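Local atomic coordinates of hypothetical protein, GDSL-like Lipase/Acylhydrolase family protein (Bacteroides uniformis, PDB entry 4M8K), a protein that probably acts as an esterase or lipase of the GDSL-like lipase/acylhydrolase family, hydrolysing ester bonds in a substrate not yet identified. Residues A[66-71]-A[217-222]. Numbering follows the deposited sequence.
Sequences YRFIHE and QVWESV
Two helices that pack beside the parallel β-sheet of this GDSL-like hydrolase, 64-71 and the C-terminal 208-222, meet here through the ring of F68, which reaches across to V218, W219 and V222. The helix segments cross at -47° with their axes 10.7 Å apart. With CG anti to the backbone N (chi1 176°), the phenyl ring is carried toward helix 208-222, CE1 coming nearest to it. F68 CE1 makes the tightest approach, 3.5 Å from V218 CG1, and the two side chains run at about a right angle to each other. The same CE1 lies 3.9 Å from W219 CA, which sits in the plane of the phenyl ring at its edge. F68 CE1 also comes to the edge of the indole, near its plane, 3.9 Å from W219 CE3; beyond the contact, the indole stacks on H72. One turn on, V222 CG1 closes on F68 CZ at 4.1 Å, again near the phenyl plane. In the three-layer α/β/α fold expected of this family, helix 208-222 packs on strands 165-170 and 192-195, V218 resting on I169 and I194 and V222 on Y167, while F68 comes to it from helix 64-71. An alanine in place of F68 would remove the ring that spans the helices, and is likely to leave V218 CG1 and V222 CG1 without their shared apolar partner. At the polar margin, R67 NE forms a salt bridge with D215 of the longer helix, while E71 OE2 lies 3.3 Å from R67 NH2, over the guanidinium face, an attraction between charges alone, since no N-H points at the oxygen.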
loop_
_atom_site.group_PDB
_atom_site.type_symbol
_atom_site.label_atom_id
_atom_site.label_comp_id
_atom_site.label_asym_id
_atom_site.label_seq_id
_atom_site.Cartn_x
_atom_site.Cartn_y
_atom_site.Cartn_z
ATOM N N TYR A 66 -4.870 11.178 3.013
ATOM C CA TYR A 66 -5.311 12.539 2.816
ATOM C C TYR A 66 -4.816 13.375 3.987
ATOM O O TYR A 66 -4.266 14.471 3.802
ATOM C CB TYR A 66 -6.822 12.616 2.700
ATOM C CG TYR A 66 -7.295 13.996 2.374
ATOM C CD1 TYR A 66 -7.337 14.977 3.350
ATOM C CD2 TYR A 66 -7.684 14.334 1.076
ATOM C CE1 TYR A 66 -7.755 16.240 3.050
ATOM C CE2 TYR A 66 -8.113 15.606 0.767
ATOM C CZ TYR A 66 -8.134 16.547 1.763
ATOM O OH TYR A 66 -8.512 17.818 1.484
ATOM N N ARG A 67 -4.964 12.819 5.186
ATOM C CA ARG A 67 -4.471 13.426 6.405
ATOM C C ARG A 67 -2.994 13.580 6.337
ATOM O O ARG A 67 -2.459 14.669 6.569
ATOM C CB ARG A 67 -4.853 12.597 7.633
ATOM C CG ARG A 67 -6.312 12.740 8.045
ATOM C CD ARG A 67 -6.596 11.909 9.299
ATOM N NE ARG A 67 -5.729 12.251 10.442
ATOM C CZ ARG A 67 -6.035 13.162 11.371
ATOM N NH1 ARG A 67 -7.156 13.855 11.307
ATOM N NH2 ARG A 67 -5.217 13.378 12.356
ATOM N N PHE A 68 -2.311 12.497 6.003
ATOM C CA PHE A 68 -0.835 12.530 5.938
ATOM C C PHE A 68 -0.353 13.600 4.957
ATOM O O PHE A 68 0.555 14.391 5.250
ATOM C CB PHE A 68 -0.289 11.169 5.581
ATOM C CG PHE A 68 1.193 11.115 5.408
ATOM C CD1 PHE A 68 2.020 10.889 6.481
ATOM C CD2 PHE A 68 1.741 11.230 4.162
ATOM C CE1 PHE A 68 3.384 10.751 6.326
ATOM C CE2 PHE A 68 3.130 11.141 4.000
ATOM C CZ PHE A 68 3.947 10.903 5.081
ATOM N N ILE A 69 -0.984 13.658 3.808
ATOM C CA ILE A 69 -0.531 14.596 2.779
ATOM C C ILE A 69 -0.814 16.038 3.185
ATOM O O ILE A 69 0.078 16.862 3.118
ATOM C CB ILE A 69 -1.077 14.199 1.395
ATOM C CG1 ILE A 69 -0.292 12.978 0.895
ATOM C CG2 ILE A 69 -0.913 15.328 0.385
ATOM C CD1 ILE A 69 -0.994 12.246 -0.219
ATOM N N HIS A 70 -2.011 16.320 3.656
ATOM C CA HIS A 70 -2.418 17.698 3.913
ATOM C C HIS A 70 -1.844 18.253 5.207
ATOM O O HIS A 70 -1.641 19.441 5.321
ATOM C CB HIS A 70 -3.936 17.800 3.820
ATOM C CG HIS A 70 -4.429 17.599 2.413
ATOM N ND1 HIS A 70 -4.878 18.635 1.627
ATOM C CD2 HIS A 70 -4.472 16.492 1.626
ATOM C CE1 HIS A 70 -5.208 18.176 0.431
ATOM N NE2 HIS A 70 -4.973 16.877 0.405
ATOM N N GLU A 71 -1.467 17.385 6.133
ATOM C CA GLU A 71 -0.909 17.837 7.386
ATOM C C GLU A 71 0.556 18.177 7.260
ATOM O O GLU A 71 1.048 18.929 8.060
ATOM C CB GLU A 71 -1.059 16.782 8.494
ATOM C CG GLU A 71 -2.469 16.707 9.057
ATOM C CD GLU A 71 -2.837 15.344 9.618
ATOM O OE1 GLU A 71 -1.944 14.471 9.827
ATOM O OE2 GLU A 71 -4.052 15.131 9.790
ATOM N N GLN A 217 1.497 7.110 12.670
ATOM C CA GLN A 217 2.582 6.152 12.654
ATOM C C GLN A 217 3.435 6.226 11.381
ATOM O O GLN A 217 4.644 6.035 11.449
ATOM C CB GLN A 217 2.048 4.721 12.868
ATOM C CG GLN A 217 1.699 4.480 14.317
ATOM C CD GLN A 217 0.989 3.167 14.552
ATOM O OE1 GLN A 217 1.357 2.121 13.995
ATOM N NE2 GLN A 217 -0.042 3.210 15.402
ATOM N N VAL A 218 2.812 6.460 10.223
ATOM C CA VAL A 218 3.581 6.697 8.986
ATOM C C VAL A 218 4.488 7.938 9.179
ATOM O O VAL A 218 5.690 7.903 8.866
ATOM C CB VAL A 218 2.654 6.801 7.747
ATOM C CG1 VAL A 218 3.424 7.248 6.517
ATOM C CG2 VAL A 218 1.978 5.456 7.470
ATOM N N TRP A 219 3.943 9.004 9.757
ATOM C CA TRP A 219 4.707 10.245 9.939
ATOM C C TRP A 219 5.866 10.043 10.916
ATOM O O TRP A 219 6.962 10.508 10.642
ATOM C CB TRP A 219 3.795 11.416 10.370
ATOM C CG TRP A 219 4.520 12.736 10.613
ATOM C CD1 TRP A 219 4.623 13.410 11.804
ATOM C CD2 TRP A 219 5.274 13.495 9.666
ATOM N NE1 TRP A 219 5.379 14.532 11.646
ATOM C CE2 TRP A 219 5.778 14.627 10.344
ATOM C CE3 TRP A 219 5.557 13.344 8.308
ATOM C CZ2 TRP A 219 6.536 15.593 9.713
ATOM C CZ3 TRP A 219 6.321 14.300 7.686
ATOM C CH2 TRP A 219 6.807 15.408 8.386
ATOM N N GLU A 220 5.672 9.258 11.976
ATOM C CA GLU A 220 6.790 8.881 12.848
ATOM C C GLU A 220 7.988 8.351 12.060
ATOM O O GLU A 220 9.120 8.661 12.391
ATOM C CB GLU A 220 6.367 7.820 13.887
ATOM C CG GLU A 220 5.499 8.299 15.056
ATOM C CD GLU A 220 4.893 7.130 15.865
ATOM O OE1 GLU A 220 5.534 6.062 15.901
ATOM O OE2 GLU A 220 3.770 7.250 16.443
ATOM N N SER A 221 7.761 7.531 11.034
ATOM C CA SER A 221 8.870 6.913 10.300
ATOM C C SER A 221 9.394 7.824 9.190
ATOM O O SER A 221 10.589 7.907 8.958
ATOM C CB SER A 221 8.412 5.568 9.751
ATOM O OG SER A 221 8.033 4.759 10.843
ATOM N N VAL A 222 8.501 8.524 8.513
ATOM C CA VAL A 222 8.912 9.328 7.367
ATOM C C VAL A 222 9.631 10.634 7.793
ATOM O O VAL A 222 10.556 11.064 7.112
ATOM C CB VAL A 222 7.703 9.606 6.446
ATOM C CG1 VAL A 222 8.028 10.564 5.310
ATOM C CG2 VAL A 222 7.178 8.301 5.824
#